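Local coordinates for catabolite control protein A (PDB 2O20) that probably acts as a LacI-family, DNA-binding global regulator that represses or activates genes in response to the carbon supply, at residues 181-193 against 214-226. The protein carries 1 engineered substitution. Numbering follows the deposited sequence. Where two conformers were deposited one is given.
Sequences KKIAYIMGSLKDV and DENLVFEGNYSYE
Strands 183-186 and 218-219, joined through helix 193-208, form a beta-alpha-beta unit at one edge of the four-stranded parallel sheet in the periplasmic-binding-protein-like core. Parallel pairing follows from the bonds: Y185 N donates to L217 O (3.0 Å), Y185 O accepts from F219 N, and M187 N gives F219 O an almost straight bond (2.9 Å, 174°). On one sheet face F219 sets CB against I186 CG1 (4.1 Å) and CE2 against A184 CB, packed against L231 and L235 of helix 225-237. Past the strand ends the loops stay paired: M187 O receives N222 N, and G188 O takes G221 N (2.8 Å) from above its carbonyl plane. The extended chain of E220 (chi2 -178°) carries its carboxylate out to L190 N and CB, where OE1 accepts the N-H from 43° outside the carboxylate plane. Y223 brings OH within 3.6 Å of G188 CA. A phenylalanine in place of Y223 would probably leave G188 CA without the oxygen packed against it and open a small gap. With L190 N bound by a carboxylate, S189 N by a water (3.0 Å) and D192 N by S189 O, the geometry is consistent with polar contacts steadying the type I turn 189-192, whereas the strands preceding it also rest on apolar packing.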
# COMPACT_ATOMS: atom_id res chain seq x y z
N LYS D 181 16.98 -23.96 16.03
CA LYS D 181 16.90 -25.36 15.61
C LYS D 181 15.53 -25.75 15.08
O LYS D 181 15.43 -26.68 14.29
CB LYS D 181 17.24 -26.28 16.78
CG LYS D 181 18.64 -26.08 17.38
CD LYS D 181 19.72 -26.28 16.33
CE LYS D 181 21.12 -26.34 16.93
NZ LYS D 181 21.45 -27.68 17.49
N LYS D 182 14.48 -25.07 15.55
CA LYS D 182 13.12 -25.25 15.05
C LYS D 182 12.69 -24.00 14.29
O LYS D 182 12.36 -22.98 14.89
CB LYS D 182 12.16 -25.57 16.20
CG LYS D 182 12.41 -26.95 16.82
CD LYS D 182 11.25 -27.35 17.68
CE LYS D 182 11.18 -28.81 17.98
NZ LYS D 182 10.05 -29.05 18.95
N ILE D 183 12.79 -24.09 12.96
CA ILE D 183 12.60 -22.95 12.05
C ILE D 183 11.39 -23.27 11.16
O ILE D 183 11.39 -24.23 10.40
CB ILE D 183 13.85 -22.70 11.16
CG1 ILE D 183 15.12 -22.49 12.02
CG2 ILE D 183 13.62 -21.55 10.24
CD1 ILE D 183 16.44 -22.75 11.30
N ALA D 184 10.37 -22.44 11.26
CA ALA D 184 9.20 -22.53 10.38
C ALA D 184 9.45 -21.83 9.04
O ALA D 184 10.18 -20.86 8.96
CB ALA D 184 8.04 -21.95 11.03
N TYR D 185 8.83 -22.37 7.99
CA TYR D 185 8.68 -21.68 6.71
C TYR D 185 7.19 -21.46 6.42
O TYR D 185 6.37 -22.40 6.38
CB TYR D 185 9.33 -22.46 5.54
CG TYR D 185 9.79 -21.49 4.47
CD1 TYR D 185 11.14 -21.20 4.31
CD2 TYR D 185 8.88 -20.79 3.68
CE1 TYR D 185 11.56 -20.27 3.38
CE2 TYR D 185 9.30 -19.86 2.73
CZ TYR D 185 10.64 -19.60 2.61
OH TYR D 185 11.11 -18.69 1.69
N ILE D 186 6.82 -20.20 6.24
CA ILE D 186 5.42 -19.83 5.96
C ILE D 186 5.35 -19.37 4.47
O ILE D 186 6.06 -18.44 4.06
CB ILE D 186 4.89 -18.74 6.93
CG1 ILE D 186 4.90 -19.25 8.38
CG2 ILE D 186 3.48 -18.35 6.57
CD1 ILE D 186 4.90 -18.18 9.42
N MET D 187 4.50 -20.02 3.68
CA MET D 187 4.42 -19.75 2.24
C MET D 187 2.98 -19.76 1.74
O MET D 187 2.05 -20.03 2.51
CB MET D 187 5.21 -20.82 1.46
CG MET D 187 4.74 -22.28 1.71
SD MET D 187 5.56 -23.43 0.56
CE MET D 187 7.26 -23.03 0.88
N GLY D 188 2.84 -19.50 0.43
CA GLY D 188 1.61 -19.75 -0.32
C GLY D 188 1.40 -21.22 -0.67
O GLY D 188 1.62 -22.09 0.16
N SER D 189 0.96 -21.51 -1.88
CA SER D 189 0.74 -22.90 -2.32
C SER D 189 2.05 -23.56 -2.71
O SER D 189 2.77 -23.08 -3.60
CB SER D 189 -0.24 -22.96 -3.48
OG SER D 189 -0.27 -24.27 -4.05
N LEU D 190 2.36 -24.70 -2.09
CA LEU D 190 3.60 -25.40 -2.39
C LEU D 190 3.67 -25.87 -3.83
O LEU D 190 4.77 -26.01 -4.37
CB LEU D 190 3.80 -26.58 -1.43
CG LEU D 190 5.10 -27.38 -1.54
CD1 LEU D 190 6.29 -26.52 -1.13
CD2 LEU D 190 5.00 -28.64 -0.64
N LYS D 191 2.52 -26.08 -4.48
CA LYS D 191 2.46 -26.58 -5.86
C LYS D 191 3.09 -25.65 -6.89
O LYS D 191 3.56 -26.09 -7.94
CB LYS D 191 1.00 -26.86 -6.26
CG LYS D 191 0.35 -27.93 -5.38
CD LYS D 191 -0.98 -28.45 -5.93
CE LYS D 191 -2.16 -27.62 -5.45
NZ LYS D 191 -3.45 -28.08 -6.06
N ASP D 192 3.11 -24.35 -6.57
CA ASP D 192 3.71 -23.33 -7.42
C ASP D 192 5.24 -23.40 -7.45
O ASP D 192 5.87 -23.64 -6.42
CB ASP D 192 3.24 -21.95 -6.92
CG ASP D 192 1.73 -21.80 -6.98
OD1 ASP D 192 1.09 -22.52 -7.78
OD2 ASP D 192 1.17 -20.96 -6.26
N VAL D 193 5.82 -23.17 -8.62
CA VAL D 193 7.26 -23.40 -8.85
C VAL D 193 8.13 -22.63 -7.86
O VAL D 193 9.03 -23.20 -7.24
CB VAL D 193 7.67 -23.03 -10.29
CG1 VAL D 193 9.20 -23.12 -10.47
CG2 VAL D 193 6.98 -23.94 -11.29
N ASP D 214 10.98 -31.29 8.94
CA ASP D 214 9.72 -31.66 9.55
C ASP D 214 8.64 -30.91 8.79
O ASP D 214 8.59 -29.67 8.86
CB ASP D 214 9.73 -31.24 11.02
CG ASP D 214 8.45 -31.59 11.75
OD1 ASP D 214 7.49 -32.16 11.14
OD2 ASP D 214 8.40 -31.29 12.95
N GLU D 215 7.80 -31.63 8.04
CA GLU D 215 6.76 -31.00 7.25
C GLU D 215 5.79 -30.20 8.15
O GLU D 215 5.10 -29.29 7.68
CB GLU D 215 6.01 -32.01 6.38
CG GLU D 215 5.22 -33.05 7.15
CD GLU D 215 4.25 -33.83 6.27
OE1 GLU D 215 3.94 -34.99 6.63
OE2 GLU D 215 3.81 -33.29 5.23
N ASN D 216 5.75 -30.52 9.44
CA ASN D 216 4.84 -29.81 10.35
C ASN D 216 5.28 -28.40 10.75
O ASN D 216 4.51 -27.66 11.39
CB ASN D 216 4.55 -30.67 11.57
CG ASN D 216 3.72 -31.90 11.22
OD1 ASN D 216 3.79 -32.93 11.89
ND2 ASN D 216 2.94 -31.80 10.14
N LEU D 217 6.49 -28.00 10.34
CA LEU D 217 6.93 -26.61 10.48
C LEU D 217 6.84 -25.81 9.17
O LEU D 217 7.40 -24.72 9.07
CB LEU D 217 8.34 -26.55 11.07
CG LEU D 217 8.54 -27.09 12.50
CD1 LEU D 217 10.03 -26.94 12.90
CD2 LEU D 217 7.67 -26.38 13.50
N VAL D 218 6.14 -26.36 8.17
CA VAL D 218 5.85 -25.67 6.93
C VAL D 218 4.35 -25.38 6.91
O VAL D 218 3.50 -26.25 7.18
CB VAL D 218 6.30 -26.46 5.68
CG1 VAL D 218 5.93 -25.69 4.40
CG2 VAL D 218 7.79 -26.72 5.75
N PHE D 219 4.04 -24.12 6.67
CA PHE D 219 2.69 -23.60 6.75
C PHE D 219 2.33 -23.03 5.39
O PHE D 219 2.83 -21.96 5.02
CB PHE D 219 2.62 -22.56 7.86
CG PHE D 219 2.88 -23.12 9.23
CD1 PHE D 219 1.83 -23.60 10.02
CD2 PHE D 219 4.18 -23.24 9.72
CE1 PHE D 219 2.08 -24.16 11.28
CE2 PHE D 219 4.44 -23.81 10.97
CZ PHE D 219 3.39 -24.26 11.76
N GLU D 220 1.51 -23.77 4.63
CA GLU D 220 1.08 -23.37 3.29
C GLU D 220 -0.23 -22.56 3.22
O GLU D 220 -1.08 -22.62 4.11
CB GLU D 220 0.84 -24.62 2.43
CG GLU D 220 2.06 -25.44 2.08
CD GLU D 220 1.65 -26.59 1.20
OE1 GLU D 220 1.11 -26.32 0.08
OE2 GLU D 220 1.82 -27.75 1.62
N GLY D 221 -0.39 -21.83 2.13
CA GLY D 221 -1.65 -21.14 1.80
C GLY D 221 -1.88 -19.79 2.45
O GLY D 221 -3.03 -19.36 2.65
N ASN D 222 -0.78 -19.11 2.78
CA ASN D 222 -0.80 -17.90 3.58
C ASN D 222 -0.44 -16.69 2.77
O ASN D 222 0.66 -16.62 2.23
CB ASN D 222 0.16 -18.04 4.74
CG ASN D 222 -0.31 -19.07 5.71
OD1 ASN D 222 -1.36 -18.89 6.34
ND2 ASN D 222 0.42 -20.19 5.80
N TYR D 223 -1.38 -15.75 2.68
CA TYR D 223 -1.26 -14.58 1.80
C TYR D 223 -1.51 -13.22 2.47
O TYR D 223 -0.97 -12.22 1.99
CB TYR D 223 -2.19 -14.74 0.59
CG TYR D 223 -1.82 -15.89 -0.35
CD1 TYR D 223 -0.81 -15.73 -1.29
CD2 TYR D 223 -2.48 -17.12 -0.29
CE1 TYR D 223 -0.46 -16.77 -2.15
CE2 TYR D 223 -2.12 -18.16 -1.13
CZ TYR D 223 -1.11 -17.97 -2.07
OH TYR D 223 -0.75 -18.99 -2.95
N SER D 224 -2.26 -13.20 3.57
CA SER D 224 -2.74 -11.98 4.19
C SER D 224 -2.17 -11.69 5.58
O SER D 224 -1.66 -12.59 6.29
CB SER D 224 -4.28 -12.03 4.26
OG SER D 224 -4.75 -12.86 5.30
N TYR D 225 -2.23 -10.41 5.96
CA TYR D 225 -1.91 -9.96 7.32
C TYR D 225 -2.70 -10.73 8.40
O TYR D 225 -2.11 -11.23 9.36
CB TYR D 225 -2.23 -8.44 7.43
CG TYR D 225 -2.01 -7.83 8.79
CD1 TYR D 225 -0.73 -7.55 9.26
CD2 TYR D 225 -3.10 -7.47 9.59
CE1 TYR D 225 -0.55 -6.96 10.53
CE2 TYR D 225 -2.92 -6.89 10.84
CZ TYR D 225 -1.63 -6.65 11.29
OH TYR D 225 -1.50 -6.07 12.54
N GLU D 226 -4.00 -10.91 8.19
CA GLU D 226 -4.84 -11.66 9.16
C GLU D 226 -4.42 -13.14 9.26
O GLU D 226 -4.44 -13.72 10.33
CB GLU D 226 -6.34 -11.56 8.89
CG GLU D 226 -7.00 -10.26 9.39
CD GLU D 226 -6.86 -10.00 10.89
OE1 GLU D 226 -6.83 -10.96 11.71
OE2 GLU D 226 -6.79 -8.81 11.25
O HOH W 1 3.71 -16.12 3.32
O HOH W 2 1.32 -19.72 -4.20